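Long-range contacts in piwi domain-containing protein (PDB 5THE), which probably binds RNA, the modelled chain being the C-terminal lobe, Piwi domain included, of a budding yeast Argonaute crystallised with an RNA strand: residues S29-A34 and P421-D426; K59-M64 and S482-K487; R395-Q400 and K446-P451; M416-P421 and H442-G447. One frame throughout, in Å; residues are numbered along the deposited sequence.

In the fold
Starting from the N terminus, residues 29-34 pair with 421-426 in contact 1, closing a loop of nearly 390 residues. Residues 59-64 then meet 482-487 in contact 2. Because the segments of these two contacts alternate, their loops cross, and Lys59 of contact 2 probably hydrogen-bonds to Leu32 O and Pro421 O of contact 1. Contacts 3 and 4 are short closures within the Piwi domain and lie wholly inside the span of contact 2. Both cross contact 1, contact 4 sharing Pro421 with it. They end on one RNA-lining loop, 442-451, sharing Lys446 and Gly447, with centres about 6 Å apart. Together the four join N-terminal strands and loops to the RNA-facing side of the Piwi domain.

Contact 1 of 4, residues S29-A34 and P421-D426; sequences SRILDA and PGTVVD
Arg30 and Val424 face each other as an antiparallel hydrogen-bonded pair, with both backbone bonds formed. Val424 N reaches Arg30 O at 2.6 Å and Arg30 N binds Val424 O at 2.9 Å. A third bond, Leu32 N to Gly422 O at 3.0 Å, carries the pairing past the strand end, just after the cis peptide between Pro421 and Gly422. The Arg30 chain bends at chi3 (-69°), which sets the turn of NE, and NH2 forms a salt bridge with Asp426 OD1 at 3.2 Å. The oxygen lies near the guanidinium plane but is approached from above the carboxylate, the two planes being 50° apart. Gln469 binds both charged groups; Arg30 NH1 also holds Lys14 O, and Asp426 OD2 holds Gly12 N. On the face of Ser29 and Thr423, one water donates to both hydroxyl oxygens, which are bonded in addition to Val18 O and Met420 O respectively. Apolar packing is tight at Leu32 CG and Val424 CG2, 3.5 Å apart. On the face that carries Thr423, Ile31 CG1 lies 3.7 Å from the hydroxyl oxygen Thr423 OG1. Strand 25-31 thus runs between strands 16-22 and 423-425, the latter continuing to strand 435-440, while helix 465-475 covers the side of Arg30, Leu32 and Val424.

Contact 2 of 4, residues K59-M64 and S482-K487; sequences KGNWNM and STTSVK. With nucleotides of chain B.
Gly60 O accepts a bond from Ser485 N at 2.9 Å, and a water links the same oxygen to Ser485 O. Gly60 has a positive phi (66°), and a CB on it would collide with Ser485 OG, a hydroxyl bonded to Ser441 O. Asn61 comes next, its CA 4.3 Å from Thr484 CA in a single backbone bridge. Trp62 N then binds Thr483 O at 2.8 Å. Chi1 of 61° puts Trp62 CG between the backbone N and carbonyl carbon; the indole lies against Thr483, whose O is 3.2 Å above the plane, over the ring centre, and Thr483 CB makes a CH-pi contact 3.8 Å from the centroid of the five-membered ring. Phe39 and His247 meet the same indole. An alanine in place of Trp62 would probably open a gap beneath Thr483, leaving its CB and carbonyl without their aromatic cover, and remove the ring that Phe39 and His247 meet, though the backbone bond could remain. Further on, Met64 CG grazes Thr483 CG2 at 4.1 Å. The loop 482-487 so backed meets RNA: Thr484 OG1 pairs with O2' of A4 of chain B at 2.7 Å, and Lys487 N binds OP1 of A5 of chain B at 2.8 Å. Such contacts to sugar and phosphate, rather than to bases, are consistent with the guide-binding channel of an Argonaute Piwi domain.

Contact 3 of 4, residues R395-Q400 and K446-P451; sequences RFIPIQ and KGTGVP. With nucleotides of chain B.
Phe396 and Pro451 make the compact part of this contact: Pro451 CG lies over one ring face, offset toward the rim, 4.0 Å from the Phe396 centroid and 18° off its normal, and Pro451 CB comes to 3.6 Å of Phe396 CE2. Beside them the guanidinium of Arg395 lies flat against Val450: Val450 CG2 lies 3.4 Å above the guanidinium plane, over its centre. The bend at chi2 (-64°) turns Arg395 CD toward Gly449 O, and the guanidinium is held by NH1 to Asn392 O and by a salt bridge from NH2 to an RNA phosphate. Loop 446-451 belongs to the Piwi domain and contacts the RNA backbone: Val450 N binds OP1 of A6 of chain B at 2.8 Å, and O2' of A5 of chain B is taken by Lys446 N at 3.0 Å while donating to Lys446 O. Between the backbones a water accepts from Phe396 N and lies within bonding distance of Gly449 O. Toward solvent the packing thins, and Ile397 CD1 meets Thr448 CG2 only at 4.1 Å.

Contact 4 of 4, residues M416-P421 and H442-G447; sequences MGNVMP and HQALKG. With nucleotides of chain B.
Asn418 ND2 donates to two carbonyls, reaching Gly447 O across the contact at 3.2 Å and Met416 O within its own segment at 3.0 Å. In the first bond the donor lies in the carbonyl plane of Gly447, while Gly447 O stands 20° out of the amide plane of Asn418; the second carbonyl, of Met416, is met from above its plane. Asn418 OD1 in turn accepts from Gly449 N, so one amide spans three points of backbone. Ala444, the centre of an inverse gamma turn, sets its CB 3.4 Å from Asn418 CG. An alanine at Asn418 would probably leave Gly447 O, Met416 O and Gly449 N without these mates and the loop freer to shift, while its remaining CB could still touch Ala444. At the start of segment 416-421 the Met416 side chain crosses Gln443 at about a right angle and runs on toward Leu445, though its end is modelled too close there to be trusted. At the end of the segment Pro421 CB packs on His442 O at 3.6 Å, and a water bridges that oxygen to Val419 O. The His442 ring presents its edge to the RNA, NE2 binding OP1 of A6 of chain B at 2.8 Å. Leu445 CD1 borders the base of A4 of chain B. Strand 418-419 thereby backs an RNA-lining loop, an arrangement consistent with the guide-strand groove of a Piwi domain.

Contact 1 of 4, residues S29-A34 and P421-D426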
# COMPACT_ATOMS: atom_id res chain seq x y z
N SER A 29 -6.40 4.57 -27.47
CA SER A 29 -6.57 4.32 -26.05
C SER A 29 -8.06 4.27 -25.73
O SER A 29 -8.89 4.78 -26.47
CB SER A 29 -5.90 5.41 -25.19
OG SER A 29 -6.73 6.56 -25.13
N ARG A 30 -8.37 3.67 -24.59
CA ARG A 30 -9.69 3.76 -24.01
C ARG A 30 -9.55 4.32 -22.60
O ARG A 30 -8.59 4.01 -21.89
CB ARG A 30 -10.40 2.40 -24.00
CG ARG A 30 -10.65 1.84 -25.39
CD ARG A 30 -11.00 0.36 -25.34
NE ARG A 30 -9.84 -0.44 -24.96
CZ ARG A 30 -9.67 -1.00 -23.76
NH1 ARG A 30 -10.61 -0.85 -22.83
NH2 ARG A 30 -8.57 -1.70 -23.49
N ILE A 31 -10.48 5.17 -22.20
CA ILE A 31 -10.46 5.73 -20.86
C ILE A 31 -11.56 5.03 -20.07
O ILE A 31 -12.75 5.16 -20.39
CB ILE A 31 -10.64 7.26 -20.88
CG1 ILE A 31 -9.55 7.87 -21.75
CG2 ILE A 31 -10.57 7.85 -19.48
CD1 ILE A 31 -9.85 9.30 -22.17
N LEU A 32 -11.16 4.26 -19.06
CA LEU A 32 -12.09 3.58 -18.18
C LEU A 32 -12.70 4.55 -17.17
O LEU A 32 -12.07 5.51 -16.73
CB LEU A 32 -11.39 2.44 -17.44
CG LEU A 32 -10.81 1.32 -18.32
CD1 LEU A 32 -10.29 0.17 -17.47
CD2 LEU A 32 -11.86 0.82 -19.31
N ASP A 33 -13.95 4.28 -16.80
CA ASP A 33 -14.60 5.09 -15.78
C ASP A 33 -13.99 4.80 -14.40
O ASP A 33 -13.47 3.72 -14.14
CB ASP A 33 -16.10 4.82 -15.77
CG ASP A 33 -16.77 5.24 -17.07
OD1 ASP A 33 -16.33 6.24 -17.68
OD2 ASP A 33 -17.73 4.56 -17.48
N ALA A 34 -14.05 5.81 -13.53
CA ALA A 34 -13.66 5.61 -12.15
C ALA A 34 -14.72 4.78 -11.44
O ALA A 34 -15.88 4.80 -11.83
CB ALA A 34 -13.50 6.95 -11.44
N PRO A 421 -6.91 10.07 -16.37
CA PRO A 421 -6.97 8.78 -15.65
C PRO A 421 -8.30 8.06 -15.94
O PRO A 421 -9.25 8.73 -16.25
CB PRO A 421 -6.86 9.20 -14.17
CG PRO A 421 -7.14 10.66 -14.12
CD PRO A 421 -6.90 11.24 -15.48
N GLY A 422 -8.40 6.74 -15.98
CA GLY A 422 -7.38 5.81 -16.32
C GLY A 422 -7.49 5.41 -17.78
O GLY A 422 -8.27 4.54 -18.23
N THR A 423 -6.67 6.10 -18.54
CA THR A 423 -6.37 5.74 -19.90
C THR A 423 -5.75 4.34 -19.94
O THR A 423 -4.76 4.07 -19.25
CB THR A 423 -5.41 6.78 -20.47
OG1 THR A 423 -6.09 8.03 -20.59
CG2 THR A 423 -4.85 6.34 -21.82
N VAL A 424 -6.34 3.47 -20.75
CA VAL A 424 -5.80 2.13 -21.00
C VAL A 424 -5.30 2.09 -22.43
O VAL A 424 -5.97 2.58 -23.35
CB VAL A 424 -6.86 1.03 -20.80
CG1 VAL A 424 -6.21 -0.36 -20.91
CG2 VAL A 424 -7.55 1.19 -19.47
N VAL A 425 -4.14 1.48 -22.62
CA VAL A 425 -3.62 1.16 -23.94
C VAL A 425 -3.27 -0.32 -23.90
O VAL A 425 -2.40 -0.74 -23.13
CB VAL A 425 -2.39 2.02 -24.29
CG1 VAL A 425 -1.77 1.56 -25.61
CG2 VAL A 425 -2.79 3.49 -24.40
N ASP A 426 -3.99 -1.13 -24.69
CA ASP A 426 -3.59 -2.53 -24.82
C ASP A 426 -3.46 -2.93 -26.28
O ASP A 426 -3.52 -4.12 -26.60
CB ASP A 426 -4.55 -3.46 -24.06
CG ASP A 426 -5.98 -3.49 -24.62
OD1 ASP A 426 -6.34 -2.69 -25.51
OD2 ASP A 426 -6.77 -4.34 -24.15
O HOH W 1 -6.50 8.89 -23.27

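Contact 2 of 4, residues K59-M64 and S482-K487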
# COMPACT_ATOMS: atom_id res chain seq x y z
N LYS A 59 -11.36 13.71 -11.24
CA LYS A 59 -11.34 12.26 -11.40
C LYS A 59 -10.13 11.68 -10.68
O LYS A 59 -8.99 12.08 -10.93
CB LYS A 59 -11.31 11.87 -12.87
CG LYS A 59 -11.52 10.36 -13.07
CD LYS A 59 -11.51 9.97 -14.55
CE LYS A 59 -11.84 8.49 -14.71
NZ LYS A 59 -11.74 8.06 -16.15
N GLY A 60 -10.37 10.75 -9.75
CA GLY A 60 -9.26 10.17 -9.01
C GLY A 60 -8.55 11.16 -8.12
O GLY A 60 -7.35 11.03 -7.88
N ASN A 61 -9.27 12.16 -7.61
CA ASN A 61 -8.62 13.29 -6.94
C ASN A 61 -9.73 13.99 -6.16
O ASN A 61 -10.39 14.88 -6.68
CB ASN A 61 -7.95 14.23 -7.93
CG ASN A 61 -7.23 15.41 -7.27
OD1 ASN A 61 -7.15 16.49 -7.84
ND2 ASN A 61 -6.74 15.23 -6.10
N TRP A 62 -9.94 13.56 -4.92
CA TRP A 62 -11.00 14.14 -4.10
C TRP A 62 -10.37 14.67 -2.82
O TRP A 62 -9.15 14.73 -2.69
CB TRP A 62 -12.11 13.10 -3.84
CG TRP A 62 -11.62 11.89 -3.09
CD1 TRP A 62 -11.63 11.69 -1.73
CD2 TRP A 62 -11.01 10.72 -3.65
NE1 TRP A 62 -11.07 10.47 -1.43
CE2 TRP A 62 -10.68 9.86 -2.59
CE3 TRP A 62 -10.70 10.33 -4.96
CZ2 TRP A 62 -10.08 8.62 -2.79
CZ3 TRP A 62 -10.10 9.10 -5.16
CH2 TRP A 62 -9.80 8.26 -4.08
N ASN A 63 -11.21 15.07 -1.87
CA ASN A 63 -10.72 15.44 -0.56
C ASN A 63 -11.77 15.06 0.47
O ASN A 63 -12.93 14.78 0.13
CB ASN A 63 -10.37 16.93 -0.49
CG ASN A 63 -11.58 17.79 -0.61
OD1 ASN A 63 -12.24 18.08 0.37
ND2 ASN A 63 -11.89 18.20 -1.83
N MET A 64 -11.36 15.04 1.73
CA MET A 64 -12.22 14.55 2.81
C MET A 64 -13.19 15.60 3.33
O MET A 64 -14.08 15.23 4.09
CB MET A 64 -11.35 14.02 3.96
CG MET A 64 -10.82 12.62 3.74
SD MET A 64 -12.15 11.48 3.27
CE MET A 64 -13.10 11.31 4.80
N SER A 482 -4.31 8.07 0.77
CA SER A 482 -4.39 9.22 -0.11
C SER A 482 -5.84 9.41 -0.54
O SER A 482 -6.65 8.50 -0.48
CB SER A 482 -3.48 9.05 -1.34
OG SER A 482 -4.06 8.15 -2.27
N THR A 483 -6.15 10.64 -0.95
CA THR A 483 -7.46 10.97 -1.51
C THR A 483 -7.39 11.04 -3.02
O THR A 483 -8.03 11.87 -3.67
CB THR A 483 -7.98 12.28 -0.92
OG1 THR A 483 -7.01 13.32 -1.12
CG2 THR A 483 -8.20 12.10 0.58
N THR A 484 -6.56 10.18 -3.61
CA THR A 484 -6.34 10.15 -5.04
C THR A 484 -6.34 8.71 -5.49
O THR A 484 -6.11 7.80 -4.69
CB THR A 484 -5.00 10.78 -5.42
OG1 THR A 484 -3.96 10.02 -4.80
CG2 THR A 484 -4.91 12.27 -4.95
N SER A 485 -6.61 8.50 -6.78
CA SER A 485 -6.25 7.22 -7.39
C SER A 485 -4.74 7.22 -7.63
O SER A 485 -4.18 8.19 -8.17
CB SER A 485 -7.02 6.99 -8.69
OG SER A 485 -6.77 8.01 -9.65
N VAL A 486 -4.07 6.15 -7.21
CA VAL A 486 -2.62 6.08 -7.33
C VAL A 486 -2.23 5.36 -8.62
O VAL A 486 -3.09 4.88 -9.37
CB VAL A 486 -2.00 5.41 -6.09
CG1 VAL A 486 -2.20 6.31 -4.88
CG2 VAL A 486 -2.62 4.04 -5.86
N LYS A 487 -0.93 5.28 -8.89
CA LYS A 487 -0.46 4.90 -10.21
C LYS A 487 -0.42 3.39 -10.41
O LYS A 487 -0.18 2.94 -11.54
CB LYS A 487 0.93 5.51 -10.47
CG LYS A 487 2.05 5.06 -9.51
CD LYS A 487 3.28 5.97 -9.70
CE LYS A 487 4.48 5.52 -8.89
NZ LYS A 487 4.22 5.45 -7.43
P A B 4 1.78 8.89 -0.83
OP1 A B 4 1.75 7.47 -0.39
OP2 A B 4 2.97 9.73 -0.66
O5' A B 4 1.36 8.93 -2.36
C5' A B 4 0.06 8.53 -2.75
C4' A B 4 -0.58 9.52 -3.68
O4' A B 4 -0.76 10.79 -3.02
C3' A B 4 0.20 9.86 -4.94
O3' A B 4 0.04 8.85 -5.92
C2' A B 4 -0.39 11.21 -5.32
O2' A B 4 -1.67 11.04 -5.92
C1' A B 4 -0.60 11.84 -3.94
N9 A B 4 0.57 12.61 -3.51
C8 A B 4 1.76 12.12 -3.03
N7 A B 4 2.63 13.04 -2.72
C5 A B 4 1.96 14.22 -3.00
C6 A B 4 2.36 15.54 -2.87
N6 A B 4 3.58 15.85 -2.41
N1 A B 4 1.48 16.50 -3.22
C2 A B 4 0.26 16.12 -3.68
N3 A B 4 -0.24 14.89 -3.84
C4 A B 4 0.69 13.98 -3.49
P A B 5 1.29 8.22 -6.69
OP1 A B 5 0.70 7.14 -7.52
OP2 A B 5 2.38 7.94 -5.73
O5' A B 5 1.72 9.37 -7.68
C5' A B 5 0.81 9.85 -8.65
C4' A B 5 1.23 11.19 -9.19
O4' A B 5 1.24 12.16 -8.11
C3' A B 5 2.64 11.25 -9.75
O3' A B 5 2.67 10.82 -11.10
C2' A B 5 3.03 12.71 -9.58
O2' A B 5 2.45 13.51 -10.60
C1' A B 5 2.31 13.06 -8.27
N9 A B 5 3.20 12.93 -7.11
C8 A B 5 3.50 11.81 -6.37
N7 A B 5 4.33 12.06 -5.39
C5 A B 5 4.59 13.42 -5.51
C6 A B 5 5.39 14.29 -4.77
N6 A B 5 6.11 13.87 -3.73
N1 A B 5 5.42 15.59 -5.15
C2 A B 5 4.68 15.98 -6.21
N3 A B 5 3.88 15.25 -6.99
C4 A B 5 3.89 13.97 -6.57
O HOH W 2 -4.86 10.54 -8.91
O HOH W 3 -6.75 14.88 -3.42

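Contact 3 of 4, residues R395-Q400 and K446-P451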
# COMPACT_ATOMS: atom_id res chain seq x y z
N ARG A 395 5.57 7.11 -22.51
CA ARG A 395 4.79 8.25 -22.07
C ARG A 395 3.60 8.41 -23.01
O ARG A 395 3.70 8.14 -24.21
CB ARG A 395 5.62 9.53 -22.05
CG ARG A 395 6.78 9.50 -21.08
CD ARG A 395 6.30 9.38 -19.64
NE ARG A 395 7.41 9.44 -18.69
CZ ARG A 395 8.13 8.39 -18.30
NH1 ARG A 395 7.87 7.17 -18.75
NH2 ARG A 395 9.12 8.57 -17.43
N PHE A 396 2.47 8.84 -22.44
CA PHE A 396 1.22 9.07 -23.15
C PHE A 396 0.96 10.57 -23.17
O PHE A 396 0.92 11.21 -22.12
CB PHE A 396 0.05 8.37 -22.46
CG PHE A 396 0.15 6.86 -22.43
CD1 PHE A 396 0.97 6.17 -23.32
CD2 PHE A 396 -0.62 6.12 -21.52
CE1 PHE A 396 1.05 4.80 -23.30
CE2 PHE A 396 -0.56 4.74 -21.51
CZ PHE A 396 0.28 4.07 -22.39
N ILE A 397 0.77 11.12 -24.36
CA ILE A 397 0.53 12.55 -24.53
C ILE A 397 -0.87 12.70 -25.12
O ILE A 397 -1.19 12.04 -26.11
CB ILE A 397 1.57 13.23 -25.44
CG1 ILE A 397 2.99 12.99 -24.92
CG2 ILE A 397 1.30 14.72 -25.57
CD1 ILE A 397 3.16 13.27 -23.43
N PRO A 398 -1.71 13.55 -24.56
CA PRO A 398 -3.07 13.70 -25.10
C PRO A 398 -3.05 14.48 -26.40
O PRO A 398 -2.22 15.35 -26.62
CB PRO A 398 -3.81 14.45 -23.99
CG PRO A 398 -2.76 15.21 -23.29
CD PRO A 398 -1.51 14.36 -23.34
N ILE A 399 -4.00 14.14 -27.26
CA ILE A 399 -4.13 14.78 -28.56
C ILE A 399 -5.33 15.72 -28.62
O ILE A 399 -5.30 16.71 -29.35
CB ILE A 399 -4.23 13.69 -29.65
CG1 ILE A 399 -2.91 12.95 -29.80
CG2 ILE A 399 -4.63 14.27 -31.00
CD1 ILE A 399 -3.04 11.81 -30.81
N GLN A 400 -6.38 15.44 -27.86
CA GLN A 400 -7.62 16.20 -27.93
C GLN A 400 -7.98 16.64 -26.53
O GLN A 400 -7.51 16.07 -25.54
CB GLN A 400 -8.77 15.36 -28.49
CG GLN A 400 -8.42 14.67 -29.76
CD GLN A 400 -9.40 13.61 -30.13
OE1 GLN A 400 -9.04 12.68 -30.86
NE2 GLN A 400 -10.65 13.72 -29.66
N LYS A 446 2.10 16.48 -11.05
CA LYS A 446 3.31 17.16 -11.47
C LYS A 446 3.90 16.36 -12.62
O LYS A 446 3.69 15.15 -12.70
CB LYS A 446 4.29 17.29 -10.29
CG LYS A 446 5.52 18.09 -10.60
CD LYS A 446 6.35 18.30 -9.36
CE LYS A 446 7.72 18.83 -9.73
NZ LYS A 446 7.60 19.88 -10.75
N GLY A 447 4.61 17.06 -13.50
CA GLY A 447 5.35 16.45 -14.60
C GLY A 447 4.45 15.73 -15.61
O GLY A 447 3.25 16.00 -15.75
N THR A 448 5.05 14.79 -16.32
CA THR A 448 4.32 13.93 -17.23
C THR A 448 4.07 12.59 -16.56
O THR A 448 5.00 11.96 -16.06
CB THR A 448 5.09 13.77 -18.53
OG1 THR A 448 5.35 15.07 -19.06
CG2 THR A 448 4.27 12.97 -19.54
N GLY A 449 2.81 12.17 -16.53
CA GLY A 449 2.50 10.93 -15.85
C GLY A 449 3.20 9.75 -16.49
O GLY A 449 3.52 9.75 -17.68
N VAL A 450 3.47 8.74 -15.68
CA VAL A 450 4.06 7.49 -16.14
C VAL A 450 3.00 6.41 -16.01
O VAL A 450 2.55 6.13 -14.90
CB VAL A 450 5.32 7.12 -15.34
CG1 VAL A 450 5.93 5.81 -15.89
CG2 VAL A 450 6.32 8.27 -15.32
N PRO A 451 2.60 5.76 -17.10
CA PRO A 451 1.60 4.69 -16.99
C PRO A 451 2.20 3.46 -16.32
O PRO A 451 3.41 3.25 -16.30
CB PRO A 451 1.22 4.42 -18.45
CG PRO A 451 2.48 4.80 -19.24
CD PRO A 451 3.13 5.92 -18.47
P A B 6 3.87 9.92 -11.65
OP1 A B 6 3.39 9.49 -13.01
OP2 A B 6 4.33 8.95 -10.64
O5' A B 6 5.08 10.94 -11.80
C5' A B 6 5.06 11.93 -12.80
C4' A B 6 6.13 12.94 -12.55
O4' A B 6 5.90 13.56 -11.26
C3' A B 6 7.54 12.39 -12.44
O3' A B 6 8.15 12.19 -13.71
C2' A B 6 8.24 13.45 -11.62
O2' A B 6 8.51 14.57 -12.45
C1' A B 6 7.12 13.83 -10.63
N9 A B 6 7.16 13.02 -9.40
C8 A B 6 6.59 11.78 -9.22
N7 A B 6 6.76 11.28 -8.02
C5 A B 6 7.49 12.26 -7.38
C6 A B 6 7.99 12.32 -6.07
N6 A B 6 7.81 11.34 -5.19
N1 A B 6 8.68 13.43 -5.73
C2 A B 6 8.84 14.41 -6.65
N3 A B 6 8.42 14.46 -7.92
C4 A B 6 7.74 13.34 -8.21
P A B 5 1.29 8.22 -6.69
OP1 A B 5 0.70 7.14 -7.52
OP2 A B 5 2.38 7.94 -5.73
O5' A B 5 1.72 9.37 -7.68
C5' A B 5 0.81 9.85 -8.65
C4' A B 5 1.23 11.19 -9.19
O4' A B 5 1.24 12.16 -8.11
C3' A B 5 2.64 11.25 -9.75
O3' A B 5 2.67 10.82 -11.10
C2' A B 5 3.03 12.71 -9.58
O2' A B 5 2.45 13.51 -10.60
C1' A B 5 2.31 13.06 -8.27
N9 A B 5 3.20 12.93 -7.11
C8 A B 5 3.50 11.81 -6.37
N7 A B 5 4.33 12.06 -5.39
C5 A B 5 4.59 13.42 -5.51
C6 A B 5 5.39 14.29 -4.77
N6 A B 5 6.11 13.87 -3.73
N1 A B 5 5.42 15.59 -5.15
C2 A B 5 4.68 15.98 -6.21
N3 A B 5 3.88 15.25 -6.99
C4 A B 5 3.89 13.97 -6.57
O HOH W 4 2.04 9.09 -19.80

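Contact 4 of 4, residues M416-P421 and H442-G447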
# COMPACT_ATOMS: atom_id res chain seq x y z
N MET A 416 -4.89 18.06 -16.43
CA MET A 416 -3.59 18.57 -15.99
C MET A 416 -2.50 18.32 -17.03
O MET A 416 -1.39 17.93 -16.72
CB MET A 416 -3.20 17.95 -14.65
CG MET A 416 -4.21 18.25 -13.56
SD MET A 416 -3.93 17.21 -12.12
CE MET A 416 -2.54 18.01 -11.37
N GLY A 417 -2.85 18.54 -18.30
CA GLY A 417 -1.90 18.40 -19.37
C GLY A 417 -1.52 16.98 -19.70
O GLY A 417 -0.61 16.76 -20.50
N ASN A 418 -2.20 16.00 -19.10
CA ASN A 418 -1.85 14.60 -19.26
C ASN A 418 -3.07 13.83 -19.73
O ASN A 418 -4.18 14.35 -19.76
CB ASN A 418 -1.30 14.03 -17.95
CG ASN A 418 0.16 14.41 -17.74
OD1 ASN A 418 1.06 13.67 -18.10
ND2 ASN A 418 0.38 15.60 -17.19
N VAL A 419 -2.84 12.58 -20.14
CA VAL A 419 -3.99 11.79 -20.56
C VAL A 419 -4.89 11.59 -19.35
O VAL A 419 -4.46 11.70 -18.19
CB VAL A 419 -3.59 10.44 -21.20
CG1 VAL A 419 -2.86 10.69 -22.52
CG2 VAL A 419 -2.70 9.62 -20.25
N MET A 420 -6.15 11.33 -19.62
CA MET A 420 -7.13 11.15 -18.57
C MET A 420 -6.75 9.97 -17.68
O MET A 420 -6.28 8.94 -18.19
CB MET A 420 -8.52 10.93 -19.18
CG MET A 420 -9.69 11.16 -18.21
SD MET A 420 -9.87 12.93 -17.88
CE MET A 420 -11.20 12.91 -16.70
N PRO A 421 -6.91 10.07 -16.37
CA PRO A 421 -6.97 8.78 -15.65
C PRO A 421 -8.30 8.06 -15.94
O PRO A 421 -9.25 8.73 -16.25
CB PRO A 421 -6.86 9.20 -14.17
CG PRO A 421 -7.14 10.66 -14.12
CD PRO A 421 -6.90 11.24 -15.48
N HIS A 442 -3.81 7.50 -12.58
CA HIS A 442 -3.68 8.63 -11.67
C HIS A 442 -3.68 9.95 -12.42
O HIS A 442 -3.39 10.03 -13.61
CB HIS A 442 -2.39 8.51 -10.87
CG HIS A 442 -1.16 8.45 -11.73
ND1 HIS A 442 -0.87 7.37 -12.53
CD2 HIS A 442 -0.16 9.34 -11.92
CE1 HIS A 442 0.26 7.59 -13.17
NE2 HIS A 442 0.71 8.79 -12.82
N GLN A 443 -4.02 11.00 -11.68
CA GLN A 443 -3.74 12.36 -12.12
C GLN A 443 -2.25 12.60 -12.05
O GLN A 443 -1.61 12.30 -11.05
CB GLN A 443 -4.44 13.38 -11.21
CG GLN A 443 -5.93 13.35 -11.28
CD GLN A 443 -6.54 14.08 -12.46
OE1 GLN A 443 -7.70 13.94 -12.71
NE2 GLN A 443 -5.80 14.84 -13.16
N ALA A 444 -1.68 13.18 -13.11
CA ALA A 444 -0.30 13.62 -13.04
C ALA A 444 -0.30 15.00 -12.39
O ALA A 444 -0.43 16.03 -13.05
CB ALA A 444 0.32 13.64 -14.43
N LEU A 445 -0.19 15.01 -11.05
CA LEU A 445 -0.20 16.28 -10.33
C LEU A 445 1.01 17.13 -10.70
O LEU A 445 0.93 18.37 -10.71
CB LEU A 445 -0.25 16.05 -8.82
CG LEU A 445 -1.41 15.14 -8.37
CD1 LEU A 445 -1.31 14.84 -6.88
CD2 LEU A 445 -2.81 15.70 -8.72
N LYS A 446 2.10 16.48 -11.05
CA LYS A 446 3.31 17.16 -11.47
C LYS A 446 3.90 16.36 -12.62
O LYS A 446 3.69 15.15 -12.70
CB LYS A 446 4.29 17.29 -10.29
CG LYS A 446 5.52 18.09 -10.60
CD LYS A 446 6.35 18.30 -9.36
CE LYS A 446 7.72 18.83 -9.73
NZ LYS A 446 7.60 19.88 -10.75
N GLY A 447 4.61 17.06 -13.50
CA GLY A 447 5.35 16.45 -14.60
C GLY A 447 4.45 15.73 -15.61
O GLY A 447 3.25 16.00 -15.75
P A B 5 1.29 8.22 -6.69
OP1 A B 5 0.70 7.14 -7.52
OP2 A B 5 2.38 7.94 -5.73
O5' A B 5 1.72 9.37 -7.68
C5' A B 5 0.81 9.85 -8.65
C4' A B 5 1.23 11.19 -9.19
O4' A B 5 1.24 12.16 -8.11
C3' A B 5 2.64 11.25 -9.75
O3' A B 5 2.67 10.82 -11.10
C2' A B 5 3.03 12.71 -9.58
O2' A B 5 2.45 13.51 -10.60
C1' A B 5 2.31 13.06 -8.27
N9 A B 5 3.20 12.93 -7.11
C8 A B 5 3.50 11.81 -6.37
N7 A B 5 4.33 12.06 -5.39
C5 A B 5 4.59 13.42 -5.51
C6 A B 5 5.39 14.29 -4.77
N6 A B 5 6.11 13.87 -3.73
N1 A B 5 5.42 15.59 -5.15
C2 A B 5 4.68 15.98 -6.21
N3 A B 5 3.88 15.25 -6.99
C4 A B 5 3.89 13.97 -6.57
P A B 6 3.87 9.92 -11.65
OP1 A B 6 3.39 9.49 -13.01
OP2 A B 6 4.33 8.95 -10.64
O5' A B 6 5.08 10.94 -11.80
C5' A B 6 5.06 11.93 -12.80
C4' A B 6 6.13 12.94 -12.55
O4' A B 6 5.90 13.56 -11.26
C3' A B 6 7.54 12.39 -12.44
O3' A B 6 8.15 12.19 -13.71
C2' A B 6 8.24 13.45 -11.62
O2' A B 6 8.51 14.57 -12.45
C1' A B 6 7.12 13.83 -10.63
N9 A B 6 7.16 13.02 -9.40
C8 A B 6 6.59 11.78 -9.22
N7 A B 6 6.76 11.28 -8.02
C5 A B 6 7.49 12.26 -7.38
C6 A B 6 7.99 12.32 -6.07
N6 A B 6 7.81 11.34 -5.19
N1 A B 6 8.68 13.43 -5.73
C2 A B 6 8.84 14.41 -6.65
N3 A B 6 8.42 14.46 -7.92
C4 A B 6 7.74 13.34 -8.21
P A B 4 1.78 8.89 -0.83
OP1 A B 4 1.75 7.47 -0.39
OP2 A B 4 2.97 9.73 -0.66
O5' A B 4 1.36 8.93 -2.36
C5' A B 4 0.06 8.53 -2.75
C4' A B 4 -0.58 9.52 -3.68
O4' A B 4 -0.76 10.79 -3.02
C3' A B 4 0.20 9.86 -4.94
O3' A B 4 0.04 8.85 -5.92
C2' A B 4 -0.39 11.21 -5.32
O2' A B 4 -1.67 11.04 -5.92
C1' A B 4 -0.60 11.84 -3.94
N9 A B 4 0.57 12.61 -3.51
C8 A B 4 1.76 12.12 -3.03
N7 A B 4 2.63 13.04 -2.72
C5 A B 4 1.96 14.22 -3.00
C6 A B 4 2.36 15.54 -2.87
N6 A B 4 3.58 15.85 -2.41
N1 A B 4 1.48 16.50 -3.22
C2 A B 4 0.26 16.12 -3.68
N3 A B 4 -0.24 14.89 -3.84
C4 A B 4 0.69 13.98 -3.49
O HOH W 5 -2.78 11.20 -16.07